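Local coordinates for 2'-5' RNA Ligase (Thermus thermophilus, PDB 1IUH), which belongs to the LigT-like phosphoesterases of the 2H clan, alpha+beta proteins built from two related sequence repeats, at residues Glu11-Ala16 with Phe148-Pro153; Arg28-Val33 with Ala138-Val143; Thr41-Gly46 with Pro121-Pro126; Pro54-Leu59 with Ala107-Leu112; Phe157-Ser162 with Thr172-Phe177. One frame throughout, in Å; residues are numbered along the deposited sequence.

In the fold
The five contacts are spread over an antiparallel sheet and the helices packed on it. All are partly buried. Contact 5, the backbone-bonded hairpin, buries the most surface: F157, L159 and F177 are inside, T172 and K176 exposed. It shares strand 150-164 with contact 1, their centres about 21 Å apart. Contact 4 packs helix on helix through buried Y56, L59 and V109, without hydrogen bonds across it. Contacts 3, 4 and 5 form a cluster, in which L45 and L159 both reach Y56. Contact 2 is outlying, its centre about 20 Å from the centre of the chain, and combines a tryptophan N-H bond with a backbone bond. Contacts 1 and 3 have no direct hydrogen bond, but water lies between their segments.

Contact 1: residues Glu11-Ala16 with Phe148-Pro153; sequences EEVRAA and FGLEWP
V13 rests on the W152 indole where helix 11-21 packs on strand 150-164, a helix-on-sheet packing of this antiparallel alpha+beta, LigT-like fold. The short segments run roughly antiparallel, at 146°, and their axes come within 9.3 Å. The aromatic part is a CH-pi contact. V13 CG2 is 3.9 Å from the centroid of the five-membered ring of W152, over the face and offset toward the rim. V13 CG1 is anti to the backbone N (chi1 179°). CG2 is thus the branch beside that N, and it is the one that meets the ring.

The apolar part centres on L150. Its CD2 branch lies 4.0 Å from A16 CB and 4.1 Å from V13 CG2. F148 turns an edge to the helix, with A16 O near the ring plane. V13 and F148 also touch L74 of the neighbouring strand 70-80. G149 and L150 both face L74, forming a G1 beta bulge with G149 at positive phi.

The polar part has no direct hydrogen bond. A water lies between the segments. Its approach to E151 O is too short to be certain, but it donates to E12 OE1 at 2.7 Å.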
# COMPACT_ATOMS: atom_id res chain seq x y z
N GLU A 11 -0.71 10.78 11.35
CA GLU A 11 -1.97 11.25 11.86
C GLU A 11 -2.85 12.14 10.92
O GLU A 11 -4.02 11.83 10.64
CB GLU A 11 -1.66 11.92 13.21
CG GLU A 11 -2.79 12.67 13.86
CD GLU A 11 -2.85 12.40 15.35
OE1 GLU A 11 -1.78 12.38 16.01
OE2 GLU A 11 -3.99 12.20 15.88
N GLU A 12 -2.33 13.25 10.41
CA GLU A 12 -3.20 14.09 9.60
C GLU A 12 -3.69 13.44 8.33
O GLU A 12 -4.75 13.83 7.81
CB GLU A 12 -2.50 15.38 9.24
CG GLU A 12 -1.19 15.49 9.94
CD GLU A 12 -0.05 14.72 9.28
OE1 GLU A 12 0.35 15.05 8.15
OE2 GLU A 12 0.46 13.82 9.95
N VAL A 13 -2.91 12.47 7.83
CA VAL A 13 -3.27 11.75 6.64
C VAL A 13 -4.35 10.71 6.96
O VAL A 13 -5.38 10.59 6.25
CB VAL A 13 -2.02 11.13 6.03
CG1 VAL A 13 -2.36 10.31 4.75
CG2 VAL A 13 -1.01 12.25 5.74
N ARG A 14 -4.17 9.98 8.06
CA ARG A 14 -5.20 9.01 8.39
C ARG A 14 -6.48 9.75 8.72
O ARG A 14 -7.56 9.33 8.37
CB ARG A 14 -4.81 8.12 9.58
CG ARG A 14 -3.73 7.07 9.33
CD ARG A 14 -3.51 6.24 10.59
NE ARG A 14 -3.44 7.04 11.83
CZ ARG A 14 -2.33 7.48 12.43
NH1 ARG A 14 -1.12 7.22 11.94
NH2 ARG A 14 -2.43 8.19 13.55
N ALA A 15 -6.38 10.88 9.36
CA ALA A 15 -7.62 11.56 9.66
C ALA A 15 -8.38 12.08 8.43
O ALA A 15 -9.60 12.08 8.39
CB ALA A 15 -7.34 12.69 10.62
N ALA A 16 -7.67 12.55 7.43
CA ALA A 16 -8.33 13.08 6.24
C ALA A 16 -9.04 11.97 5.51
O ALA A 16 -10.11 12.17 4.93
CB ALA A 16 -7.31 13.72 5.31
N PHE A 148 -8.48 15.80 -2.03
CA PHE A 148 -7.76 15.98 -0.78
C PHE A 148 -6.80 17.18 -0.67
O PHE A 148 -6.89 17.97 0.29
CB PHE A 148 -6.98 14.73 -0.43
CG PHE A 148 -7.82 13.50 -0.28
CD1 PHE A 148 -8.02 12.64 -1.34
CD2 PHE A 148 -8.36 13.16 0.97
CE1 PHE A 148 -8.73 11.44 -1.17
CE2 PHE A 148 -9.07 11.95 1.14
CZ PHE A 148 -9.24 11.09 0.06
N GLY A 149 -5.87 17.26 -1.64
CA GLY A 149 -4.85 18.29 -1.67
C GLY A 149 -4.17 18.35 -0.31
O GLY A 149 -4.31 19.32 0.43
N LEU A 150 -3.47 17.29 0.06
CA LEU A 150 -2.81 17.27 1.35
C LEU A 150 -1.39 16.70 1.16
O LEU A 150 -1.25 15.57 0.73
CB LEU A 150 -3.60 16.41 2.33
CG LEU A 150 -2.81 15.94 3.57
CD1 LEU A 150 -2.27 17.16 4.32
CD2 LEU A 150 -3.66 15.06 4.48
N GLU A 151 -0.36 17.48 1.51
CA GLU A 151 1.03 17.06 1.35
C GLU A 151 1.54 16.53 2.67
O GLU A 151 1.15 16.99 3.72
CB GLU A 151 1.93 18.23 0.87
CG GLU A 151 3.29 17.80 0.30
CD GLU A 151 4.30 18.96 -0.05
OE1 GLU A 151 4.07 19.77 -0.97
OE2 GLU A 151 5.34 19.05 0.62
N TRP A 152 2.38 15.53 2.64
CA TRP A 152 2.94 15.05 3.88
C TRP A 152 4.33 14.49 3.56
O TRP A 152 4.63 14.17 2.41
CB TRP A 152 2.02 14.01 4.51
CG TRP A 152 2.29 12.61 4.13
CD1 TRP A 152 3.02 11.70 4.84
CD2 TRP A 152 1.66 11.87 3.07
NE1 TRP A 152 2.85 10.46 4.32
CE2 TRP A 152 2.03 10.52 3.23
CE3 TRP A 152 0.81 12.22 2.01
CZ2 TRP A 152 1.59 9.50 2.38
CZ3 TRP A 152 0.36 11.23 1.16
CH2 TRP A 152 0.74 9.88 1.34
N PRO A 153 5.18 14.38 4.57
CA PRO A 153 6.57 13.86 4.48
C PRO A 153 6.66 12.35 4.56
O PRO A 153 6.32 11.80 5.59
CB PRO A 153 7.27 14.49 5.72
CG PRO A 153 6.42 15.72 6.03
CD PRO A 153 5.01 15.14 5.83
O HOH W 1 1.21 16.74 6.23

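Contact 2: residues Arg28-Val33 with Ala138-Val143; sequences RGWKPV and APAPRV
W30 and G29 carry this contact, and W30 meets A140 and P141 with different parts of its indole. The hydrogen bonds are two. W30 NE1 donates to P141 O at 3.0 Å, and the bond is nearly straight, with an N-H...O angle of 170°. The oxygen lies in the indole plane, but the donor stands above the plane of the P141 carbonyl. The second bond is between backbones: A138 N donates to G29 O at 3.2 Å.

The apolar contact is CH-pi. A140 CB sits over one face of W30, 3.5 Å from the centroid of the five-membered ring. W30 CG is anti to the carbonyl carbon (chi1 -78°), and chi2 (116°) sets the turn of the ring. The indole face meets the methyl while its NE1 edge meets the carbonyl.

G29 has no side chain, and the close approach of the two backbones rests on that. A138 O, P139 O and A140 CB crowd the side where one would lie. G29 CA is 4.2 Å from A138 CA and makes a CA-H...O contact with P139 O at 3.6 Å. A water is modelled between G29 N and P139 O, but too near the nitrogen to be relied on.

W30 also touches A134 and R136 of strand 130-136, and K31 pairs with R135. In this LigT-like fold the loop after strand 130-136 folds back over the start of edge strand 30-32.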
# COMPACT_ATOMS: atom_id res chain seq x y z
N ARG A 28 -24.00 -0.22 3.79
CA ARG A 28 -23.52 -1.47 4.40
C ARG A 28 -22.79 -2.40 3.41
O ARG A 28 -22.09 -3.32 3.79
CB ARG A 28 -24.70 -2.20 5.16
CG ARG A 28 -25.89 -2.70 4.31
CD ARG A 28 -26.65 -3.80 5.04
NE ARG A 28 -27.90 -3.33 5.64
CZ ARG A 28 -28.02 -2.92 6.90
NH1 ARG A 28 -26.96 -2.92 7.72
NH2 ARG A 28 -29.18 -2.49 7.34
N GLY A 29 -22.92 -2.16 2.14
CA GLY A 29 -22.17 -3.00 1.24
C GLY A 29 -20.68 -2.65 1.24
O GLY A 29 -19.88 -3.40 0.67
N TRP A 30 -20.30 -1.52 1.86
CA TRP A 30 -18.90 -1.09 1.91
C TRP A 30 -18.19 -1.47 3.17
O TRP A 30 -18.66 -1.19 4.28
CB TRP A 30 -18.77 0.40 1.72
CG TRP A 30 -18.91 0.79 0.31
CD1 TRP A 30 -19.90 1.57 -0.22
CD2 TRP A 30 -18.00 0.50 -0.77
NE1 TRP A 30 -19.65 1.80 -1.55
CE2 TRP A 30 -18.50 1.15 -1.92
CE3 TRP A 30 -16.82 -0.25 -0.88
CZ2 TRP A 30 -17.86 1.09 -3.15
CZ3 TRP A 30 -16.17 -0.30 -2.11
CH2 TRP A 30 -16.68 0.35 -3.23
N LYS A 31 -17.05 -2.12 3.03
CA LYS A 31 -16.33 -2.52 4.22
C LYS A 31 -15.14 -1.56 4.33
O LYS A 31 -14.20 -1.56 3.53
CB LYS A 31 -15.94 -3.98 4.08
CG LYS A 31 -14.87 -4.46 5.01
CD LYS A 31 -15.34 -4.71 6.40
CE LYS A 31 -14.32 -5.65 7.07
NZ LYS A 31 -14.68 -6.06 8.48
N PRO A 32 -15.17 -0.73 5.35
CA PRO A 32 -14.08 0.21 5.49
C PRO A 32 -12.85 -0.40 6.17
O PRO A 32 -12.96 -1.20 7.13
CB PRO A 32 -14.72 1.36 6.28
CG PRO A 32 -15.50 0.66 7.23
CD PRO A 32 -16.13 -0.53 6.43
N VAL A 33 -11.70 0.00 5.63
CA VAL A 33 -10.41 -0.42 6.12
C VAL A 33 -10.21 0.30 7.45
O VAL A 33 -10.47 1.49 7.54
CB VAL A 33 -9.27 0.01 5.10
CG1 VAL A 33 -7.91 -0.14 5.73
CG2 VAL A 33 -9.34 -0.82 3.82
N ALA A 138 -20.66 -6.20 -0.66
CA ALA A 138 -22.02 -6.46 -1.06
C ALA A 138 -22.54 -5.31 -1.90
O ALA A 138 -21.85 -4.36 -2.13
CB ALA A 138 -22.88 -6.69 0.18
N PRO A 139 -23.78 -5.39 -2.39
CA PRO A 139 -24.11 -4.20 -3.19
C PRO A 139 -23.98 -2.83 -2.47
O PRO A 139 -24.53 -2.60 -1.39
CB PRO A 139 -25.54 -4.50 -3.67
CG PRO A 139 -25.63 -6.05 -3.61
CD PRO A 139 -24.88 -6.38 -2.36
N ALA A 140 -23.28 -1.90 -3.09
CA ALA A 140 -23.13 -0.59 -2.54
C ALA A 140 -22.85 0.35 -3.69
O ALA A 140 -22.31 -0.06 -4.70
CB ALA A 140 -21.98 -0.56 -1.52
N PRO A 141 -23.25 1.62 -3.57
CA PRO A 141 -23.00 2.55 -4.68
C PRO A 141 -21.69 3.36 -4.63
O PRO A 141 -21.08 3.52 -3.58
CB PRO A 141 -24.20 3.48 -4.61
CG PRO A 141 -24.37 3.63 -3.15
CD PRO A 141 -24.27 2.18 -2.66
N ARG A 142 -21.27 3.85 -5.80
CA ARG A 142 -20.15 4.76 -5.88
C ARG A 142 -20.65 5.98 -5.12
O ARG A 142 -21.85 6.23 -5.03
CB ARG A 142 -19.90 5.23 -7.31
CG ARG A 142 -19.82 4.15 -8.33
CD ARG A 142 -18.47 4.03 -9.02
NE ARG A 142 -18.43 2.75 -9.74
CZ ARG A 142 -17.41 2.33 -10.48
NH1 ARG A 142 -16.32 3.10 -10.61
NH2 ARG A 142 -17.46 1.15 -11.08
N VAL A 143 -19.73 6.77 -4.61
CA VAL A 143 -20.02 8.02 -3.90
C VAL A 143 -19.19 9.04 -4.70
O VAL A 143 -18.15 8.68 -5.25
CB VAL A 143 -19.45 7.96 -2.48
CG1 VAL A 143 -19.25 9.39 -1.95
CG2 VAL A 143 -20.35 7.11 -1.60
O HOH W 2 -24.38 -0.98 0.58

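Contact 3: residues Thr41-Gly46 with Pro121-Pro126; sequences TLLFLG and PGWDKP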
# COMPACT_ATOMS: atom_id res chain seq x y z
N THR A 41 0.60 0.29 -0.56
CA THR A 41 1.52 -0.82 -0.84
C THR A 41 2.56 -0.54 -1.93
O THR A 41 2.23 -0.08 -2.98
CB THR A 41 0.72 -2.08 -1.21
OG1 THR A 41 -0.15 -2.42 -0.11
CG2 THR A 41 1.66 -3.24 -1.53
N LEU A 42 3.84 -0.77 -1.69
CA LEU A 42 4.78 -0.50 -2.78
C LEU A 42 5.02 -1.75 -3.62
O LEU A 42 5.28 -1.67 -4.81
CB LEU A 42 6.08 0.02 -2.24
CG LEU A 42 5.91 1.22 -1.35
CD1 LEU A 42 7.00 1.20 -0.27
CD2 LEU A 42 5.99 2.48 -2.19
N LEU A 43 4.87 -2.90 -3.01
CA LEU A 43 5.08 -4.16 -3.70
C LEU A 43 4.52 -5.31 -2.88
O LEU A 43 4.96 -5.50 -1.77
CB LEU A 43 6.57 -4.39 -3.90
CG LEU A 43 6.90 -5.74 -4.55
CD1 LEU A 43 6.30 -5.72 -5.92
CD2 LEU A 43 8.48 -5.97 -4.65
N PHE A 44 3.53 -6.03 -3.42
CA PHE A 44 2.93 -7.20 -2.75
C PHE A 44 3.76 -8.46 -3.14
O PHE A 44 4.11 -8.63 -4.30
CB PHE A 44 1.47 -7.29 -3.17
CG PHE A 44 0.78 -8.50 -2.72
CD1 PHE A 44 0.48 -8.68 -1.38
CD2 PHE A 44 0.40 -9.48 -3.64
CE1 PHE A 44 -0.19 -9.82 -0.95
CE2 PHE A 44 -0.28 -10.63 -3.22
CZ PHE A 44 -0.58 -10.80 -1.86
N LEU A 45 4.11 -9.30 -2.17
CA LEU A 45 4.92 -10.48 -2.46
C LEU A 45 4.17 -11.83 -2.48
O LEU A 45 4.66 -12.81 -3.00
CB LEU A 45 6.12 -10.55 -1.49
CG LEU A 45 7.16 -9.41 -1.49
CD1 LEU A 45 8.25 -9.82 -0.47
CD2 LEU A 45 7.80 -9.13 -2.86
N GLY A 46 2.95 -11.86 -1.95
CA GLY A 46 2.19 -13.10 -1.93
C GLY A 46 2.73 -14.00 -0.83
O GLY A 46 3.25 -13.50 0.15
N PRO A 121 1.68 -13.03 -7.21
CA PRO A 121 0.38 -12.50 -7.61
C PRO A 121 0.43 -11.05 -7.92
O PRO A 121 1.01 -10.27 -7.15
CB PRO A 121 -0.53 -12.81 -6.42
CG PRO A 121 0.07 -14.13 -5.94
CD PRO A 121 1.57 -13.84 -5.99
N GLY A 122 -0.15 -10.73 -9.07
CA GLY A 122 -0.22 -9.36 -9.52
C GLY A 122 1.09 -8.70 -9.80
O GLY A 122 1.17 -7.49 -9.75
N TRP A 123 2.10 -9.48 -10.12
CA TRP A 123 3.43 -8.96 -10.39
C TRP A 123 3.56 -8.09 -11.63
O TRP A 123 4.42 -7.25 -11.72
CB TRP A 123 4.40 -10.15 -10.50
CG TRP A 123 5.84 -9.77 -10.91
CD1 TRP A 123 6.35 -9.75 -12.17
CD2 TRP A 123 6.90 -9.34 -10.04
NE1 TRP A 123 7.66 -9.32 -12.14
CE2 TRP A 123 8.01 -9.07 -10.84
CE3 TRP A 123 7.00 -9.16 -8.66
CZ2 TRP A 123 9.21 -8.64 -10.32
CZ3 TRP A 123 8.19 -8.74 -8.13
CH2 TRP A 123 9.28 -8.49 -8.96
N ASP A 124 2.67 -8.34 -12.56
CA ASP A 124 2.62 -7.74 -13.88
C ASP A 124 1.84 -6.43 -13.91
O ASP A 124 1.94 -5.68 -14.86
CB ASP A 124 2.00 -8.83 -14.79
CG ASP A 124 2.19 -10.30 -14.18
OD1 ASP A 124 3.21 -10.97 -14.51
OD2 ASP A 124 1.36 -10.76 -13.32
N LYS A 125 1.08 -6.16 -12.85
CA LYS A 125 0.31 -4.95 -12.75
C LYS A 125 1.30 -3.82 -12.62
O LYS A 125 2.35 -3.96 -12.00
CB LYS A 125 -0.58 -4.93 -11.51
CG LYS A 125 -1.77 -5.90 -11.52
CD LYS A 125 -2.67 -5.61 -10.32
CE LYS A 125 -3.61 -6.80 -9.95
NZ LYS A 125 -4.03 -6.77 -8.47
N PRO A 126 1.00 -2.71 -13.28
CA PRO A 126 1.79 -1.48 -13.29
C PRO A 126 1.49 -0.82 -11.97
O PRO A 126 0.34 -0.70 -11.59
CB PRO A 126 1.18 -0.68 -14.44
CG PRO A 126 0.71 -1.74 -15.37
CD PRO A 126 0.04 -2.72 -14.41
O HOH W 3 2.82 -8.14 -6.81
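F44 overlaps P121 with one edge of its ring. F44 CE2 lies 3.9 Å from P121 CB. The neighbouring CD2 is 3.6 Å from P121 O, which sits at the edge, in the ring plane. F44 CG is anti to the backbone N (chi1 173°), which carries the ring toward P121. The same ring has G46 N over the centre of one face, 3.6 Å above the plane. Beyond F44, the P121 ring reaches on to G46, with CD 4.2 Å from G46 CA.

The second side-chain pair is L43 and W123. L43 CD1 approaches W123 CZ3 at 4.2 Å, and the two side chains cross at a slant. L43 also packs on L105 and V109 of helix 96-113, and W123 touches E110 of that helix.

Strand 39-47 is bent here. L42 and L43 form a classic beta bulge facing Y5, and L45 and G46 form another facing L3. T41 ends the HxT motif of the 2H clan, and its OG1 makes a weak hydrogen bond with H39 NE2.

No direct hydrogen bond joins the segments. A water donates to F44 O at 2.9 Å and to P121 O at 2.8 Å. Both carbonyls are acceptors and cannot bond each other; the water supplies the hydrogens that link them.

Contact 4: residues Pro54-Leu59 with Ala107-Leu112; sequences PDYLAL and AGVEEL
The Y56 ring meets V109 at its edge: V109 CG2 lies near the ring plane, 4.1 Å from CE2. L112 CD2 comes to the same ring obliquely, 4.0 Å from the Y56 hydroxyl OH. That hydroxyl is hydrogen-bonded to E52 OE1. The D55 and L112 side chains cross at about a right angle, with L112 CD1 3.4 Å from D55 CG. One leucine thus spans two residues of the facing helix, CD1 at D55 and CD2 at Y56.

These are two helices packed side by side and running roughly antiparallel, with segment axes 10.4 Å apart and directions 144° apart. Both reach L45 of strand 39-47, through Y56 and V109. Y56 O also accepts a hydrogen bond from Y5 OH on strand 2-8.

Further along, L59 fills the place where G108 has no side chain. L59 CG is anti to the backbone N (chi1 -179°), which carries the branch toward G108. L59 CD2 lies 3.7 Å from G108 CA and 4.2 Å from V109 CG2.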
# COMPACT_ATOMS: atom_id res chain seq x y z
N PRO A 54 15.21 -12.84 5.52
CA PRO A 54 16.45 -12.07 5.57
C PRO A 54 16.68 -11.24 4.31
O PRO A 54 17.19 -10.10 4.39
CB PRO A 54 17.54 -13.15 5.72
CG PRO A 54 16.81 -14.26 6.38
CD PRO A 54 15.48 -14.28 5.68
N ASP A 55 16.38 -11.84 3.17
CA ASP A 55 16.54 -11.19 1.86
C ASP A 55 15.56 -10.06 1.73
O ASP A 55 15.93 -8.98 1.34
CB ASP A 55 16.34 -12.21 0.73
CG ASP A 55 17.38 -13.30 0.76
OD1 ASP A 55 18.56 -12.94 0.62
OD2 ASP A 55 17.05 -14.48 0.94
N TYR A 56 14.31 -10.27 2.07
CA TYR A 56 13.42 -9.12 2.03
C TYR A 56 13.84 -8.01 3.05
O TYR A 56 13.72 -6.81 2.78
CB TYR A 56 11.99 -9.60 2.25
CG TYR A 56 11.60 -10.53 1.10
CD1 TYR A 56 11.09 -11.83 1.36
CD2 TYR A 56 11.75 -10.12 -0.22
CE1 TYR A 56 10.76 -12.66 0.34
CE2 TYR A 56 11.42 -10.94 -1.24
CZ TYR A 56 10.92 -12.22 -0.99
OH TYR A 56 10.56 -13.04 -2.05
N LEU A 57 14.38 -8.42 4.19
CA LEU A 57 14.87 -7.49 5.21
C LEU A 57 16.06 -6.73 4.69
O LEU A 57 16.13 -5.48 4.81
CB LEU A 57 15.25 -8.23 6.52
CG LEU A 57 14.02 -8.74 7.31
CD1 LEU A 57 14.42 -9.65 8.48
CD2 LEU A 57 13.17 -7.55 7.83
N ALA A 58 16.99 -7.44 4.07
CA ALA A 58 18.19 -6.79 3.57
C ALA A 58 17.85 -5.81 2.41
O ALA A 58 18.38 -4.67 2.29
CB ALA A 58 19.19 -7.86 3.15
N LEU A 59 16.93 -6.27 1.58
CA LEU A 59 16.48 -5.46 0.50
C LEU A 59 15.91 -4.16 1.06
O LEU A 59 16.19 -3.07 0.54
CB LEU A 59 15.45 -6.21 -0.29
CG LEU A 59 14.92 -5.44 -1.50
CD1 LEU A 59 16.05 -4.77 -2.27
CD2 LEU A 59 14.19 -6.40 -2.40
N ALA A 107 13.21 -4.77 -8.45
CA ALA A 107 14.55 -5.09 -8.93
C ALA A 107 15.28 -6.10 -8.05
O ALA A 107 15.88 -7.07 -8.54
CB ALA A 107 15.35 -3.80 -9.03
N GLY A 108 15.21 -5.84 -6.74
CA GLY A 108 15.83 -6.67 -5.74
C GLY A 108 15.21 -8.05 -5.71
O GLY A 108 15.91 -9.07 -5.56
N VAL A 109 13.89 -8.08 -5.83
CA VAL A 109 13.13 -9.31 -5.84
C VAL A 109 13.45 -10.08 -7.09
O VAL A 109 13.50 -11.28 -7.07
CB VAL A 109 11.57 -9.08 -5.75
CG1 VAL A 109 10.85 -10.37 -5.92
CG2 VAL A 109 11.20 -8.45 -4.43
N GLU A 110 13.67 -9.40 -8.20
CA GLU A 110 14.03 -10.14 -9.41
C GLU A 110 15.42 -10.79 -9.24
O GLU A 110 15.61 -11.99 -9.51
CB GLU A 110 14.00 -9.20 -10.60
CG GLU A 110 12.58 -8.66 -10.88
CD GLU A 110 12.55 -7.68 -11.99
OE1 GLU A 110 13.42 -6.79 -12.03
OE2 GLU A 110 11.66 -7.77 -12.84
N GLU A 111 16.38 -10.01 -8.77
CA GLU A 111 17.72 -10.55 -8.56
C GLU A 111 17.61 -11.80 -7.73
O GLU A 111 18.23 -12.82 -8.01
CB GLU A 111 18.60 -9.55 -7.80
CG GLU A 111 19.82 -10.20 -7.23
CD GLU A 111 21.06 -9.27 -7.17
OE1 GLU A 111 21.40 -8.68 -8.23
OE2 GLU A 111 21.70 -9.15 -6.09
N LEU A 112 16.78 -11.74 -6.72
CA LEU A 112 16.69 -12.89 -5.85
C LEU A 112 15.85 -14.03 -6.37
O LEU A 112 16.07 -15.17 -6.03
CB LEU A 112 16.11 -12.46 -4.51
CG LEU A 112 15.76 -13.67 -3.65
CD1 LEU A 112 16.86 -13.88 -2.60
CD2 LEU A 112 14.42 -13.45 -3.01

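Contact 5: residues Phe157-Ser162 with Thr172-Phe177; sequences FALVRS and TVLEKF
The F157 and F177 rings lie with near-parallel planes, but they are slid apart and barely overlap. Their centroids are 5.2 Å apart and the planes meet at 30°. F177 CD1 stands over one face of F157, toward the rim, 3.8 Å from CE1. F157 CG lies between the backbone N and the carbonyl carbon (chi1 61°), a crowded position that sets its ring beside F177. On the same side of the sheet L159 CB comes 4.0 Å from F177 CE1, and L159 CD2 lies 4.3 Å from L174 CD1. On the other side A158 CB meets V173 CG1 at 4.0 Å.

The strands form an antiparallel hairpin. F157 with F177 and R161 with T172 are hydrogen-bonded pairs, each with two N-H...O bonds. Between them L174 and E175 form a classic beta bulge opposite L159. L159 O accepts from both L174 N, at 2.9 Å, and E175 N, at 3.2 Å, while L159 N donates to E175 O.

Segment 157-162 of strand 150-164 is also paired with strand 2-8, through A158 with A6 and V160 with F4. Helix 53-66 covers the face bearing L159 and F177: L159 touches Y56, and F177 makes an edge-to-face pair with H61.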
# COMPACT_ATOMS: atom_id res chain seq x y z
N PHE A 157 9.36 3.11 5.24
CA PHE A 157 8.33 2.13 4.89
C PHE A 157 8.59 0.83 5.65
O PHE A 157 9.55 0.74 6.42
CB PHE A 157 8.35 1.89 3.40
CG PHE A 157 9.64 1.35 2.91
CD1 PHE A 157 9.78 -0.02 2.60
CD2 PHE A 157 10.77 2.19 2.81
CE1 PHE A 157 11.05 -0.55 2.19
CE2 PHE A 157 12.02 1.66 2.41
CZ PHE A 157 12.17 0.30 2.11
N ALA A 158 7.77 -0.18 5.44
CA ALA A 158 7.95 -1.42 6.19
C ALA A 158 7.68 -2.68 5.43
O ALA A 158 7.04 -2.65 4.36
CB ALA A 158 7.04 -1.37 7.42
N LEU A 159 8.17 -3.78 6.00
CA LEU A 159 7.98 -5.12 5.50
C LEU A 159 6.98 -5.59 6.51
O LEU A 159 7.25 -5.56 7.70
CB LEU A 159 9.23 -5.97 5.62
CG LEU A 159 9.02 -7.44 5.19
CD1 LEU A 159 8.52 -7.49 3.73
CD2 LEU A 159 10.30 -8.26 5.35
N VAL A 160 5.84 -6.04 6.01
CA VAL A 160 4.69 -6.46 6.80
C VAL A 160 4.15 -7.83 6.43
O VAL A 160 4.10 -8.21 5.25
CB VAL A 160 3.46 -5.45 6.56
CG1 VAL A 160 2.32 -5.70 7.58
CG2 VAL A 160 3.95 -4.02 6.52
N ARG A 161 3.74 -8.57 7.44
CA ARG A 161 3.10 -9.86 7.21
C ARG A 161 1.58 -9.66 7.35
O ARG A 161 1.12 -8.89 8.16
CB ARG A 161 3.54 -10.89 8.24
CG ARG A 161 2.97 -12.29 7.94
CD ARG A 161 3.11 -13.21 9.12
NE ARG A 161 2.69 -14.58 8.84
CZ ARG A 161 2.93 -15.57 9.67
NH1 ARG A 161 3.55 -15.28 10.80
NH2 ARG A 161 2.62 -16.81 9.35
N SER A 162 0.81 -10.36 6.54
CA SER A 162 -0.63 -10.27 6.61
C SER A 162 -1.09 -11.69 6.83
O SER A 162 -0.58 -12.60 6.22
CB SER A 162 -1.23 -9.78 5.28
OG SER A 162 -2.65 -9.65 5.37
N THR A 172 1.23 -7.65 10.80
CA THR A 172 2.32 -7.63 11.75
C THR A 172 3.51 -7.05 11.00
O THR A 172 3.92 -7.58 9.97
CB THR A 172 2.77 -9.00 12.24
OG1 THR A 172 1.69 -9.67 12.92
CG2 THR A 172 3.92 -8.82 13.20
N VAL A 173 4.05 -5.94 11.52
CA VAL A 173 5.19 -5.26 10.92
C VAL A 173 6.48 -6.00 11.28
O VAL A 173 6.86 -5.96 12.44
CB VAL A 173 5.32 -3.80 11.47
CG1 VAL A 173 6.68 -3.15 10.98
CG2 VAL A 173 4.10 -3.00 11.10
N LEU A 174 7.15 -6.67 10.34
CA LEU A 174 8.37 -7.37 10.67
C LEU A 174 9.43 -6.38 10.81
O LEU A 174 10.31 -6.57 11.58
CB LEU A 174 8.77 -8.34 9.60
CG LEU A 174 7.61 -9.29 9.32
CD1 LEU A 174 8.09 -10.42 8.41
CD2 LEU A 174 7.08 -9.85 10.66
N GLU A 175 9.39 -5.32 10.03
CA GLU A 175 10.38 -4.29 10.17
C GLU A 175 10.06 -2.98 9.50
O GLU A 175 9.38 -2.97 8.51
CB GLU A 175 11.76 -4.74 9.70
CG GLU A 175 12.65 -4.68 10.96
CD GLU A 175 14.04 -4.27 10.69
OE1 GLU A 175 14.77 -5.10 10.11
OE2 GLU A 175 14.40 -3.13 11.03
N LYS A 176 10.53 -1.89 10.11
CA LYS A 176 10.38 -0.55 9.62
C LYS A 176 11.76 -0.12 9.11
O LYS A 176 12.78 -0.57 9.62
CB LYS A 176 9.92 0.37 10.74
CG LYS A 176 8.51 0.13 11.17
CD LYS A 176 8.18 1.00 12.36
CE LYS A 176 6.67 1.46 12.31
NZ LYS A 176 5.87 1.28 13.61
N PHE A 177 11.81 0.72 8.08
CA PHE A 177 13.08 1.17 7.49
C PHE A 177 13.02 2.70 7.34
O PHE A 177 12.00 3.27 6.95
CB PHE A 177 13.30 0.51 6.10
CG PHE A 177 13.16 -1.01 6.08
CD1 PHE A 177 11.95 -1.61 5.71
CD2 PHE A 177 14.25 -1.83 6.36
CE1 PHE A 177 11.83 -2.98 5.60
CE2 PHE A 177 14.16 -3.20 6.25
CZ PHE A 177 12.95 -3.79 5.87